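Local atomic coordinates of restriction endonuclease EcoP15I, modification subunit (Escherichia coli, PDB entry 4ZCF), a protein that methylates the second adenine of the DNA site 5'-CAGCAG-3' from S-adenosyl-L-methionine and, together with the Res subunit, takes part in restriction of DNA. Residues A19-K22 and A23-Q27; A34-Q37 and E38-L41; G282-L285 and Q286-Y289; H449-F452 and N453-K457. All blocks are in the same frame, centred on the assembly; numbering follows the deposited sequence.

Contact 1. Residues A19-K22 and A23-Q27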
ATOM      1  N   ALA A  19      20.887 -33.923  17.234  1.00 73.28           N
ATOM      2  CA  ALA A  19      21.055 -32.778  18.143  1.00 71.82           C
ATOM      3  C   ALA A  19      22.181 -31.834  17.687  1.00 72.68           C
ATOM      4  O   ALA A  19      22.072 -30.630  17.902  1.00 73.36           O
ATOM      5  CB  ALA A  19      21.317 -33.259  19.561  1.00 72.49           C
ATOM      6  N   VAL A  20      23.241 -32.376  17.046  1.00 64.87           N
ATOM      7  CA  VAL A  20      24.363 -31.609  16.495  1.00 63.04           C
ATOM      8  C   VAL A  20      23.840 -30.788  15.285  1.00 64.97           C
ATOM      9  O   VAL A  20      24.183 -29.609  15.142  1.00 64.02           O
ATOM     10  CB  VAL A  20      25.573 -32.549  16.132  1.00 66.32           C
ATOM     11  CG1 VAL A  20      26.640 -31.839  15.296  1.00 65.69           C
ATOM     12  CG2 VAL A  20      26.201 -33.156  17.388  1.00 65.96           C
ATOM     13  N   LEU A  21      22.990 -31.414  14.435  1.00 60.18           N
ATOM     14  CA  LEU A  21      22.389 -30.758  13.273  1.00 59.21           C
ATOM     15  C   LEU A  21      21.476 -29.595  13.698  1.00 62.12           C
ATOM     16  O   LEU A  21      21.482 -28.556  13.042  1.00 61.57           O
ATOM     17  CB  LEU A  21      21.595 -31.757  12.416  1.00 59.00           C
ATOM     18  CG  LEU A  21      22.358 -32.506  11.333  1.00 63.43           C
ATOM     19  CD1 LEU A  21      21.555 -33.692  10.850  1.00 63.58           C
ATOM     20  CD2 LEU A  21      22.745 -31.596  10.158  1.00 64.05           C
ATOM     21  N   LYS A  22      20.698 -29.782  14.785  1.00 57.41           N
ATOM     22  CA  LYS A  22      19.785 -28.782  15.345  1.00 56.53           C
ATOM     23  C   LYS A  22      20.564 -27.706  16.075  1.00 60.32           C
ATOM     24  O   LYS A  22      20.182 -26.533  16.005  1.00 60.35           O
ATOM     25  CB  LYS A  22      18.747 -29.422  16.295  1.00 57.92           C
ATOM     26  CG  LYS A  22      17.608 -30.127  15.566  1.00 57.54           C
ATOM     27  CD  LYS A  22      16.356 -30.300  16.416  1.00 57.55           C
ATOM     28  CE  LYS A  22      15.411 -31.292  15.768  1.00 61.59           C
ATOM     29  NZ  LYS A  22      14.046 -31.259  16.359  1.00 66.05           N
ATOM     30  N   ALA A  23      21.659 -28.096  16.767  1.00 56.61           N
ATOM     31  CA  ALA A  23      22.495 -27.162  17.526  1.00 56.01           C
ATOM     32  C   ALA A  23      23.295 -26.232  16.629  1.00 59.42           C
ATOM     33  O   ALA A  23      23.478 -25.057  16.981  1.00 60.10           O
ATOM     34  CB  ALA A  23      23.423 -27.911  18.455  1.00 56.52           C
ATOM     35  N   ASN A  24      23.743 -26.734  15.465  1.00 53.43           N
ATOM     36  CA  ASN A  24      24.560 -25.937  14.550  1.00 52.48           C
ATOM     37  C   ASN A  24      23.841 -25.424  13.321  1.00 53.99           C
ATOM     38  O   ASN A  24      24.293 -24.443  12.723  1.00 53.55           O
ATOM     39  CB  ASN A  24      25.871 -26.662  14.188  1.00 52.60           C
ATOM     40  CG  ASN A  24      26.684 -27.052  15.397  1.00 59.83           C
ATOM     41  OD1 ASN A  24      27.361 -26.232  16.028  1.00 55.45           O
ATOM     42  ND2 ASN A  24      26.556 -28.299  15.795  1.00 47.70           N
ATOM     43  N   PHE A  25      22.730 -26.070  12.934  1.00 49.97           N
ATOM     44  CA  PHE A  25      21.951 -25.681  11.753  1.00 49.45           C
ATOM     45  C   PHE A  25      20.459 -25.614  12.125  1.00 53.86           C
ATOM     46  O   PHE A  25      19.664 -26.432  11.650  1.00 53.39           O
ATOM     47  CB  PHE A  25      22.239 -26.644  10.580  1.00 50.99           C
ATOM     48  CG  PHE A  25      23.710 -26.847  10.305  1.00 51.89           C
ATOM     49  CD1 PHE A  25      24.437 -27.816  10.990  1.00 54.27           C
ATOM     50  CD2 PHE A  25      24.383 -26.034   9.403  1.00 52.62           C
ATOM     51  CE1 PHE A  25      25.812 -27.954  10.787  1.00 54.60           C
ATOM     52  CE2 PHE A  25      25.749 -26.206   9.170  1.00 54.84           C
ATOM     53  CZ  PHE A  25      26.453 -27.168   9.857  1.00 52.63           C
ATOM     54  N   PRO A  26      20.063 -24.649  12.999  1.00 51.58           N
ATOM     55  CA  PRO A  26      18.659 -24.596  13.448  1.00 51.31           C
ATOM     56  C   PRO A  26      17.614 -24.232  12.395  1.00 52.57           C
ATOM     57  O   PRO A  26      16.507 -24.745  12.442  1.00 51.25           O
ATOM     58  CB  PRO A  26      18.712 -23.604  14.610  1.00 53.30           C
ATOM     59  CG  PRO A  26      19.820 -22.692  14.253  1.00 57.80           C
ATOM     60  CD  PRO A  26      20.861 -23.596  13.667  1.00 53.47           C
ATOM     61  N   GLN A  27      17.983 -23.388  11.434  1.00 49.70           N
ATOM     62  CA  GLN A  27      17.161 -22.904  10.315  1.00 49.48           C
ATOM     63  C   GLN A  27      16.835 -24.001   9.290  1.00 55.86           C
ATOM     64  O   GLN A  27      16.088 -23.752   8.348  1.00 56.51           O
ATOM     65  CB  GLN A  27      17.895 -21.755   9.614  1.00 50.09           C
ATOM     66  CG  GLN A  27      19.092 -22.180   8.740  1.00 49.03           C
ATOM     67  CD  GLN A  27      20.379 -22.443   9.500  1.00 57.41           C
ATOM     68  OE1 GLN A  27      20.406 -22.639  10.716  1.00 48.35           O
ATOM     69  NE2 GLN A  27      21.491 -22.446   8.794  1.00 47.18           N
TER
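Asn24 folds back on Val20, one turn earlier in helix 14-24, and the two side chains run next to each other in the same direction. CB of Asn24 lies 3.5 Å from Val20 O. With chi1 at -55°, CG sits anti to the carbonyl carbon and beside the backbone N, which swings the amide back toward the preceding turn; CG itself remains 3.6 Å from Val20 O. At the tip, ND2 donates to Val20 O over 2.8 Å and also touches the methyl CG1 of Val20 at 3.6 Å. Val20 O therefore takes two bonds from one residue: the backbone N of Asn24 reaches it at 2.9 Å from one face of the carbonyl plane, ND2 from the opposite face. Replacing Asn24 by an alanine would probably leave Val20 O without its second donor and open a gap beside Val20 CG1.

The last turn is finished by Phe25, whose N bonds Leu21 O at 2.8 Å. That same oxygen lies at the edge of the Phe25 ring, close to its plane, and Leu21 CD2 meets ring atom CD1 of Phe25 at 4.2 Å. Phe25 is also where the backbone leaves helical angles, so this is the C-terminal end of the helix. Arg186 of the second subunit hydrogen-bonds Ala23 O, and Val20 packs on Asn24 of that subunit. Within the chain, Leu21 and Phe25 both rest on Leu40, which joins the end of helix 14-24 to helix 37-44.

Contact 2. Residues A34-Q37 and E38-L41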
ATOM      1  N   ALA A  34      10.538 -30.463  11.497  1.00 49.95           N
ATOM      2  CA  ALA A  34      10.718 -31.256  10.276  1.00 48.66           C
ATOM      3  C   ALA A  34      11.906 -30.699   9.471  1.00 52.57           C
ATOM      4  O   ALA A  34      12.089 -29.484   9.401  1.00 53.20           O
ATOM      5  CB  ALA A  34       9.445 -31.235   9.431  1.00 48.88           C
ATOM      6  N   PHE A  35      12.689 -31.586   8.848  1.00 47.39           N
ATOM      7  CA  PHE A  35      13.914 -31.253   8.119  1.00 46.37           C
ATOM      8  C   PHE A  35      13.756 -30.568   6.767  1.00 50.17           C
ATOM      9  O   PHE A  35      13.180 -31.146   5.844  1.00 50.63           O
ATOM     10  CB  PHE A  35      14.812 -32.510   8.009  1.00 47.86           C
ATOM     11  CG  PHE A  35      16.193 -32.305   7.434  1.00 48.72           C
ATOM     12  CD1 PHE A  35      17.133 -31.530   8.100  1.00 51.51           C
ATOM     13  CD2 PHE A  35      16.566 -32.923   6.254  1.00 51.07           C
ATOM     14  CE1 PHE A  35      18.405 -31.339   7.572  1.00 52.35           C
ATOM     15  CE2 PHE A  35      17.853 -32.760   5.741  1.00 54.31           C
ATOM     16  CZ  PHE A  35      18.760 -31.961   6.401  1.00 52.54           C
ATOM     17  N   ILE A  36      14.337 -29.359   6.628  1.00 46.08           N
ATOM     18  CA  ILE A  36      14.333 -28.603   5.370  1.00 45.30           C
ATOM     19  C   ILE A  36      15.611 -28.984   4.646  1.00 52.10           C
ATOM     20  O   ILE A  36      16.659 -28.360   4.835  1.00 52.95           O
ATOM     21  CB  ILE A  36      14.145 -27.051   5.544  1.00 46.86           C
ATOM     22  CG1 ILE A  36      12.902 -26.720   6.420  1.00 45.99           C
ATOM     23  CG2 ILE A  36      14.076 -26.328   4.166  1.00 44.14           C
ATOM     24  CD1 ILE A  36      13.065 -25.522   7.259  1.00 42.50           C
ATOM     25  N   GLN A  37      15.524 -30.048   3.853  1.00 50.36           N
ATOM     26  CA  GLN A  37      16.639 -30.612   3.094  1.00 51.56           C
ATOM     27  C   GLN A  37      17.407 -29.577   2.263  1.00 57.79           C
ATOM     28  O   GLN A  37      18.644 -29.563   2.304  1.00 57.62           O
ATOM     29  CB  GLN A  37      16.135 -31.759   2.217  1.00 53.10           C
ATOM     30  CG  GLN A  37      17.157 -32.851   1.987  1.00 70.25           C
ATOM     31  CD  GLN A  37      16.907 -33.583   0.690  1.00 88.54           C
ATOM     32  OE1 GLN A  37      17.811 -33.728  -0.149  1.00 83.24           O
ATOM     33  NE2 GLN A  37      15.682 -34.078   0.507  1.00 76.80           N
ATOM     34  N   GLU A  38      16.680 -28.685   1.547  1.00 55.75           N
ATOM     35  CA  GLU A  38      17.303 -27.668   0.697  1.00 55.68           C
ATOM     36  C   GLU A  38      18.131 -26.607   1.410  1.00 60.72           C
ATOM     37  O   GLU A  38      19.116 -26.124   0.831  1.00 61.24           O
ATOM     38  CB  GLU A  38      16.326 -27.067  -0.308  1.00 57.04           C
ATOM     39  CG  GLU A  38      16.487 -27.641  -1.714  1.00 70.80           C
ATOM     40  CD  GLU A  38      17.721 -27.278  -2.532  1.00 95.60           C
ATOM     41  OE1 GLU A  38      17.765 -27.674  -3.720  1.00 98.71           O
ATOM     42  OE2 GLU A  38      18.637 -26.603  -2.004  1.00 81.84           O
ATOM     43  N   LYS A  39      17.778 -26.276   2.670  1.00 55.69           N
ATOM     44  CA  LYS A  39      18.536 -25.279   3.419  1.00 54.98           C
ATOM     45  C   LYS A  39      19.959 -25.726   3.777  1.00 60.25           C
ATOM     46  O   LYS A  39      20.881 -24.917   3.695  1.00 59.24           O
ATOM     47  CB  LYS A  39      17.738 -24.678   4.591  1.00 56.00           C
ATOM     48  CG  LYS A  39      16.767 -23.585   4.121  1.00 54.75           C
ATOM     49  CD  LYS A  39      16.163 -22.742   5.245  1.00 51.73           C
ATOM     50  CE  LYS A  39      15.817 -21.352   4.754  1.00 69.36           C
ATOM     51  NZ  LYS A  39      15.063 -20.547   5.764  1.00 84.40           N
ATOM     52  N   LEU A  40      20.150 -27.022   4.102  1.00 59.14           N
ATOM     53  CA  LEU A  40      21.481 -27.578   4.394  1.00 59.29           C
ATOM     54  C   LEU A  40      22.256 -27.767   3.097  1.00 63.04           C
ATOM     55  O   LEU A  40      23.439 -27.448   3.062  1.00 61.76           O
ATOM     56  CB  LEU A  40      21.404 -28.892   5.188  1.00 59.48           C
ATOM     57  CG  LEU A  40      22.749 -29.473   5.648  1.00 64.00           C
ATOM     58  CD1 LEU A  40      23.035 -29.118   7.088  1.00 63.89           C
ATOM     59  CD2 LEU A  40      22.785 -30.976   5.453  1.00 65.93           C
ATOM     60  N   LEU A  41      21.581 -28.230   2.020  1.00 62.12           N
ATOM     61  CA  LEU A  41      22.210 -28.403   0.704  1.00 63.28           C
ATOM     62  C   LEU A  41      22.763 -27.093   0.141  1.00 67.51           C
ATOM     63  O   LEU A  41      23.878 -27.095  -0.368  1.00 67.75           O
ATOM     64  CB  LEU A  41      21.291 -29.103  -0.317  1.00 63.92           C
ATOM     65  CG  LEU A  41      20.939 -30.582  -0.053  1.00 69.70           C
ATOM     66  CD1 LEU A  41      19.786 -31.031  -0.944  1.00 70.21           C
ATOM     67  CD2 LEU A  41      22.136 -31.503  -0.284  1.00 72.87           C
TER
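Phe35 and Ile36 bring the chain into helix 37-44 and pack on its first turn, Phe35 against Leu40 and Ile36 against Lys39. Phe35 CZ meets Leu40 CB at 4.2 Å, approaching obliquely, and both residues are buried. One face of the same ring has Gln37 N above it, offset toward the rim. Ile36 runs alongside Lys39: its CG2, anti to the backbone N, touches Lys39 CG at 3.8 Å, so the methylene part of the lysine serves as an apolar surface. Lys39 N also donates to Ile36 O at 3.2 Å.

The other flank is more polar and lies nearer solvent, with Gln37 and Glu38 exposed. The Gln37 side chain slants across that of Leu41, where OE1 of Gln37 comes within 3.4 Å of the methyl CD1 of Leu41. What organises this side is the backbone: Leu41 N donates to Gln37 O at 3.2 Å, with an N-H...O angle of 164°. Glu38 turns its carboxylate away toward a long, weak ion pair with Arg45.

The second subunit makes use of both flanks, with its Leu51 on Phe35 and its Phe35 on Leu41. Lys39 thus has a double character, its stem against Ile36 and its NZ in a salt bridge to Glu213 of the second subunit. This helix start therefore contributes to the Mod homodimer in three ways: by apolar packing, by backbone hydrogen bonds from Phe35 and by the salt bridge between Lys39 and Glu213 of the second subunit.

Contact 3. Residues G282-L285 and Q286-Y289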
ATOM      1  N   GLY A 282     -24.812  31.526  36.373  1.00 74.22           N
ATOM      2  CA  GLY A 282     -23.472  32.015  36.684  1.00 74.47           C
ATOM      3  C   GLY A 282     -22.488  31.025  37.271  1.00 78.36           C
ATOM      4  O   GLY A 282     -22.195  29.989  36.665  1.00 77.73           O
ATOM      5  N   ASN A 283     -21.942  31.374  38.455  1.00 74.87           N
ATOM      6  CA  ASN A 283     -20.958  30.586  39.209  1.00 74.14           C
ATOM      7  C   ASN A 283     -21.536  29.227  39.635  1.00 75.85           C
ATOM      8  O   ASN A 283     -20.771  28.284  39.852  1.00 75.59           O
ATOM      9  CB  ASN A 283     -20.456  31.368  40.435  1.00 75.47           C
ATOM     10  CG  ASN A 283     -19.822  32.715  40.135  1.00 96.42           C
ATOM     11  OD1 ASN A 283     -18.682  32.810  39.660  1.00 89.05           O
ATOM     12  ND2 ASN A 283     -20.527  33.791  40.471  1.00 86.27           N
ATOM     13  N   GLU A 284     -22.887  29.137  39.734  1.00 69.81           N
ATOM     14  CA  GLU A 284     -23.650  27.941  40.103  1.00 68.12           C
ATOM     15  C   GLU A 284     -23.503  26.821  39.071  1.00 67.90           C
ATOM     16  O   GLU A 284     -23.505  25.651  39.456  1.00 67.37           O
ATOM     17  CB  GLU A 284     -25.136  28.285  40.302  1.00 69.64           C
ATOM     18  CG  GLU A 284     -25.832  27.345  41.279  1.00 83.59           C
ATOM     19  CD  GLU A 284     -27.347  27.249  41.212  1.00107.93           C
ATOM     20  OE1 GLU A 284     -27.967  27.956  40.383  1.00106.21           O
ATOM     21  OE2 GLU A 284     -27.913  26.432  41.977  1.00 99.09           O
ATOM     22  N   LEU A 285     -23.407  27.176  37.769  1.00 61.84           N
ATOM     23  CA  LEU A 285     -23.228  26.233  36.651  1.00 60.02           C
ATOM     24  C   LEU A 285     -21.989  25.333  36.889  1.00 61.65           C
ATOM     25  O   LEU A 285     -22.118  24.110  36.862  1.00 60.67           O
ATOM     26  CB  LEU A 285     -23.131  26.998  35.306  1.00 59.39           C
ATOM     27  CG  LEU A 285     -23.028  26.166  34.008  1.00 63.41           C
ATOM     28  CD1 LEU A 285     -24.218  25.261  33.821  1.00 62.69           C
ATOM     29  CD2 LEU A 285     -22.883  27.067  32.783  1.00 65.72           C
ATOM     30  N   GLN A 286     -20.838  25.948  37.213  1.00 56.83           N
ATOM     31  CA  GLN A 286     -19.585  25.259  37.490  1.00 56.83           C
ATOM     32  C   GLN A 286     -19.594  24.426  38.776  1.00 61.36           C
ATOM     33  O   GLN A 286     -18.971  23.361  38.799  1.00 61.54           O
ATOM     34  CB  GLN A 286     -18.391  26.240  37.434  1.00 58.08           C
ATOM     35  CG  GLN A 286     -17.001  25.626  37.709  1.00 71.08           C
ATOM     36  CD  GLN A 286     -16.537  24.585  36.699  1.00 74.60           C
ATOM     37  OE1 GLN A 286     -15.808  24.883  35.747  1.00 62.81           O
ATOM     38  NE2 GLN A 286     -16.857  23.326  36.948  1.00 63.59           N
ATOM     39  N   GLU A 287     -20.274  24.903  39.839  1.00 57.89           N
ATOM     40  CA  GLU A 287     -20.348  24.203  41.136  1.00 57.86           C
ATOM     41  C   GLU A 287     -21.173  22.913  40.986  1.00 59.86           C
ATOM     42  O   GLU A 287     -20.758  21.845  41.464  1.00 58.41           O
ATOM     43  CB  GLU A 287     -20.924  25.120  42.246  1.00 59.44           C
ATOM     44  CG  GLU A 287     -20.088  26.369  42.501  1.00 75.94           C
ATOM     45  CD  GLU A 287     -20.724  27.502  43.294  1.00113.90           C
ATOM     46  OE1 GLU A 287     -21.954  27.716  43.171  1.00114.21           O
ATOM     47  OE2 GLU A 287     -19.972  28.216  43.998  1.00113.18           O
ATOM     48  N   LYS A 288     -22.321  23.028  40.274  1.00 55.02           N
ATOM     49  CA  LYS A 288     -23.227  21.931  39.950  1.00 54.71           C
ATOM     50  C   LYS A 288     -22.546  20.924  39.033  1.00 57.03           C
ATOM     51  O   LYS A 288     -22.750  19.715  39.200  1.00 56.48           O
ATOM     52  CB  LYS A 288     -24.519  22.473  39.313  1.00 58.29           C
ATOM     53  CG  LYS A 288     -25.761  22.274  40.199  1.00 83.00           C
ATOM     54  CD  LYS A 288     -25.895  23.289  41.358  1.00 92.47           C
ATOM     55  CE  LYS A 288     -26.833  22.815  42.447  1.00 97.19           C
ATOM     56  NZ  LYS A 288     -26.185  21.819  43.343  1.00104.62           N
ATOM     57  N   TYR A 289     -21.707  21.428  38.088  1.00 51.89           N
ATOM     58  CA  TYR A 289     -20.923  20.617  37.164  1.00 50.03           C
ATOM     59  C   TYR A 289     -19.775  19.904  37.872  1.00 54.18           C
ATOM     60  O   TYR A 289     -19.606  18.702  37.646  1.00 55.19           O
ATOM     61  CB  TYR A 289     -20.429  21.415  35.939  1.00 50.47           C
ATOM     62  CG  TYR A 289     -19.690  20.545  34.940  1.00 50.29           C
ATOM     63  CD1 TYR A 289     -20.352  19.538  34.240  1.00 50.95           C
ATOM     64  CD2 TYR A 289     -18.314  20.664  34.767  1.00 50.59           C
ATOM     65  CE1 TYR A 289     -19.662  18.657  33.421  1.00 50.29           C
ATOM     66  CE2 TYR A 289     -17.617  19.804  33.925  1.00 51.47           C
ATOM     67  CZ  TYR A 289     -18.297  18.810  33.239  1.00 55.74           C
ATOM     68  OH  TYR A 289     -17.619  17.961  32.395  1.00 49.00           O
TER
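Glu284 has CG anti to its backbone nitrogen (chi1 -153°) and stays extended, while Lys288, one turn on, bends at chi2 (78°) and again at chi4. The two chains lie alongside, both leaving the helix on the same side, and OE2 of Glu284 meets the lysine along its stem, 3.8 Å from CD of Lys288. The bend at chi4 turns the ammonium away, so Lys288 NZ stays 5.1 Å from Glu284 OE2, too far for a salt bridge. Their backbones are joined more firmly, Lys288 N donating to Glu284 O over 3.0 Å.

Nearer the helix start, Glu287 lays CG against Asn283 O at 3.3 Å, and the backbone bond between Glu287 N and Asn283 O is weak. Tyr289 N bonds Leu285 O at 3.0 Å, and the Tyr289 ring has Gln286 NE2 at its edge.

On the buried side, Leu285 and Tyr289 pack on Phe276 and Ile309. Gln286 bonds Ile309 N and Lys307 O with its amide, and Tyr289 OH bonds Tyr306 O. Specific polar bonds thus tie the helix to strand 308-310 and the residues leading into it, whereas Glu284 and Lys288 probably attract each other mildly, while the lysine stem also rests on Phe276 and Tyr280.

Contact 4. Residues H449-F452 and N453-K457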
ATOM      1  N   HIS A 449     -23.231  -8.183   8.147  1.00 37.02           N
ATOM      2  CA  HIS A 449     -24.041  -7.882   9.322  1.00 37.01           C
ATOM      3  C   HIS A 449     -23.706  -6.474   9.829  1.00 44.34           C
ATOM      4  O   HIS A 449     -24.609  -5.657  10.014  1.00 46.33           O
ATOM      5  CB  HIS A 449     -23.825  -8.955  10.407  1.00 36.55           C
ATOM      6  CG  HIS A 449     -24.786  -8.890  11.563  1.00 39.48           C
ATOM      7  ND1 HIS A 449     -24.941  -9.967  12.433  1.00 40.82           N
ATOM      8  CD2 HIS A 449     -25.591  -7.879  11.979  1.00 40.31           C
ATOM      9  CE1 HIS A 449     -25.814  -9.572  13.345  1.00 39.56           C
ATOM     10  NE2 HIS A 449     -26.248  -8.332  13.103  1.00 39.92           N
ATOM     11  N   THR A 450     -22.409  -6.182   9.992  1.00 39.82           N
ATOM     12  CA  THR A 450     -21.875  -4.893  10.410  1.00 39.29           C
ATOM     13  C   THR A 450     -22.393  -3.765   9.507  1.00 44.47           C
ATOM     14  O   THR A 450     -22.669  -2.686  10.010  1.00 47.33           O
ATOM     15  CB  THR A 450     -20.338  -4.991  10.450  1.00 45.90           C
ATOM     16  OG1 THR A 450     -19.942  -5.956  11.439  1.00 42.01           O
ATOM     17  CG2 THR A 450     -19.669  -3.662  10.713  1.00 41.75           C
ATOM     18  N   VAL A 451     -22.541  -4.005   8.193  1.00 39.91           N
ATOM     19  CA  VAL A 451     -23.088  -3.005   7.253  1.00 38.98           C
ATOM     20  C   VAL A 451     -24.590  -2.779   7.560  1.00 42.86           C
ATOM     21  O   VAL A 451     -25.025  -1.626   7.598  1.00 42.07           O
ATOM     22  CB  VAL A 451     -22.778  -3.308   5.753  1.00 40.93           C
ATOM     23  CG1 VAL A 451     -23.502  -2.343   4.831  1.00 39.70           C
ATOM     24  CG2 VAL A 451     -21.268  -3.257   5.481  1.00 40.39           C
ATOM     25  N   PHE A 452     -25.353  -3.867   7.864  1.00 39.37           N
ATOM     26  CA  PHE A 452     -26.773  -3.764   8.258  1.00 38.45           C
ATOM     27  C   PHE A 452     -26.905  -2.863   9.489  1.00 43.56           C
ATOM     28  O   PHE A 452     -27.634  -1.878   9.410  1.00 44.65           O
ATOM     29  CB  PHE A 452     -27.433  -5.147   8.495  1.00 39.19           C
ATOM     30  CG  PHE A 452     -27.664  -6.027   7.274  1.00 40.10           C
ATOM     31  CD1 PHE A 452     -28.114  -5.482   6.070  1.00 41.85           C
ATOM     32  CD2 PHE A 452     -27.492  -7.408   7.346  1.00 41.80           C
ATOM     33  CE1 PHE A 452     -28.388  -6.296   4.965  1.00 41.48           C
ATOM     34  CE2 PHE A 452     -27.741  -8.219   6.228  1.00 43.89           C
ATOM     35  CZ  PHE A 452     -28.189  -7.654   5.048  1.00 40.92           C
ATOM     36  N   ASN A 453     -26.127  -3.124  10.576  1.00 39.90           N
ATOM     37  CA  ASN A 453     -26.137  -2.297  11.801  1.00 39.85           C
ATOM     38  C   ASN A 453     -25.718  -0.846  11.568  1.00 43.54           C
ATOM     39  O   ASN A 453     -26.280   0.053  12.188  1.00 43.14           O
ATOM     40  CB  ASN A 453     -25.209  -2.870  12.875  1.00 43.06           C
ATOM     41  CG  ASN A 453     -25.545  -4.227  13.421  1.00 64.61           C
ATOM     42  OD1 ASN A 453     -24.765  -4.798  14.187  1.00 55.31           O
ATOM     43  ND2 ASN A 453     -26.682  -4.792  13.038  1.00 57.92           N
ATOM     44  N   LEU A 454     -24.672  -0.624  10.743  1.00 40.55           N
ATOM     45  CA  LEU A 454     -24.194   0.727  10.478  1.00 39.76           C
ATOM     46  C   LEU A 454     -25.216   1.551   9.701  1.00 43.75           C
ATOM     47  O   LEU A 454     -25.525   2.645  10.122  1.00 43.73           O
ATOM     48  CB  LEU A 454     -22.795   0.730   9.823  1.00 39.61           C
ATOM     49  CG  LEU A 454     -21.592   0.329  10.718  1.00 43.29           C
ATOM     50  CD1 LEU A 454     -20.346  -0.033   9.870  1.00 41.80           C
ATOM     51  CD2 LEU A 454     -21.258   1.407  11.758  1.00 43.57           C
ATOM     52  N   ASN A 455     -25.776   1.009   8.608  1.00 42.76           N
ATOM     53  CA  ASN A 455     -26.788   1.638   7.748  1.00 42.79           C
ATOM     54  C   ASN A 455     -28.071   2.078   8.445  1.00 49.06           C
ATOM     55  O   ASN A 455     -28.662   3.072   8.028  1.00 47.92           O
ATOM     56  CB  ASN A 455     -27.101   0.759   6.552  1.00 42.99           C
ATOM     57  CG  ASN A 455     -26.085   0.808   5.434  1.00 54.15           C
ATOM     58  OD1 ASN A 455     -24.979   1.348   5.551  1.00 40.37           O
ATOM     59  ND2 ASN A 455     -26.465   0.260   4.308  1.00 45.97           N
ATOM     60  N   ASN A 456     -28.481   1.392   9.480  1.00 50.73           N
ATOM     61  CA  ASN A 456     -29.709   1.748  10.144  1.00 52.20           C
ATOM     62  C   ASN A 456     -29.454   2.610  11.320  1.00 58.70           C
ATOM     63  O   ASN A 456     -30.299   2.793  12.133  1.00 61.17           O
ATOM     64  CB  ASN A 456     -30.567   0.531  10.507  1.00 52.35           C
ATOM     65  CG  ASN A 456     -29.962  -0.290  11.577  1.00 69.52           C
ATOM     66  OD1 ASN A 456     -28.933   0.052  12.100  1.00 62.47           O
ATOM     67  ND2 ASN A 456     -30.593  -1.363  11.915  1.00 59.04           N
ATOM     68  N   LYS A 457     -28.247   3.102  11.424  1.00 55.79           N
ATOM     69  CA  LYS A 457     -27.984   4.422  11.916  1.00 56.62           C
ATOM     70  C   LYS A 457     -27.317   5.207  10.837  1.00 62.74           C
ATOM     71  O   LYS A 457     -26.225   4.887  10.491  1.00 62.95           O
ATOM     72  CB  LYS A 457     -27.004   4.252  13.061  1.00 59.95           C
ATOM     73  CG  LYS A 457     -26.198   5.469  13.441  1.00 78.24           C
ATOM     74  CD  LYS A 457     -24.862   5.465  12.746  1.00 78.43           C
ATOM     75  CE  LYS A 457     -23.987   4.360  13.237  1.00 71.77           C
ATOM     76  NZ  LYS A 457     -22.910   4.348  12.244  1.00 74.92           N
TER
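Asn453 turns its amide back toward the imidazole of His449, one turn earlier: with chi1 at -63°, CG of Asn453 lies beside the backbone N, which carries the amide that way. Its ND2 lies at the ring edge, near the ring plane and 3.4 Å from His449 CD2; ring and amide planes stand 76° apart. Asn453 N bonds His449 O at 3.0 Å, and ND2 has a weak bond to Asn502. A leucine in its place would probably leave Asn502 without that weak donor and the edge of His449 without its polar neighbour.

Leu454 comes next, its CD1 alongside Thr450 CG2 at 3.8 Å while its N bonds Thr450 O. Both side chains lie on Ile427 of helix 420-430. Helix 446-455 is the crossover of a beta-alpha-beta unit between the parallel strands 434-439 and 461-468, within the Rossmann-like methyltransferase sheet; Val451 and Leu454 touch Tyr462 of the second strand.

Asn455 N donates to Val451 O at 2.9 Å, and its side chain follows that of Val451, with ND2 4.0 Å from CG1 of Val451 and OD1 bonded to Tyr462 N. At Asn456 the backbone leaves helical angles; its N bonds Phe452 O only weakly, at 3.4 Å, and its ND2 bonds Asn502 OD1.

Each contact is local, made between adjoining pieces of the chain, so none closes a long loop; from the N terminus they follow in series, and none nests in or crosses another. Contact 1 ends helix 14-24 and contact 2 begins helix 37-44. The two touch, with centres about 11 Å apart: Lys39 and Ile36 lie against Gln27. Both face the second subunit; their centres lie about 43 and 38 Å from the centre of the chain. Contact 3, about 9 Å from the DNA at its nearest atom, is set in the outlying helices beside strand 308-310. Contact 4 lies centrally, on the methyltransferase sheet, its centre about 40 Å from that of contact 3.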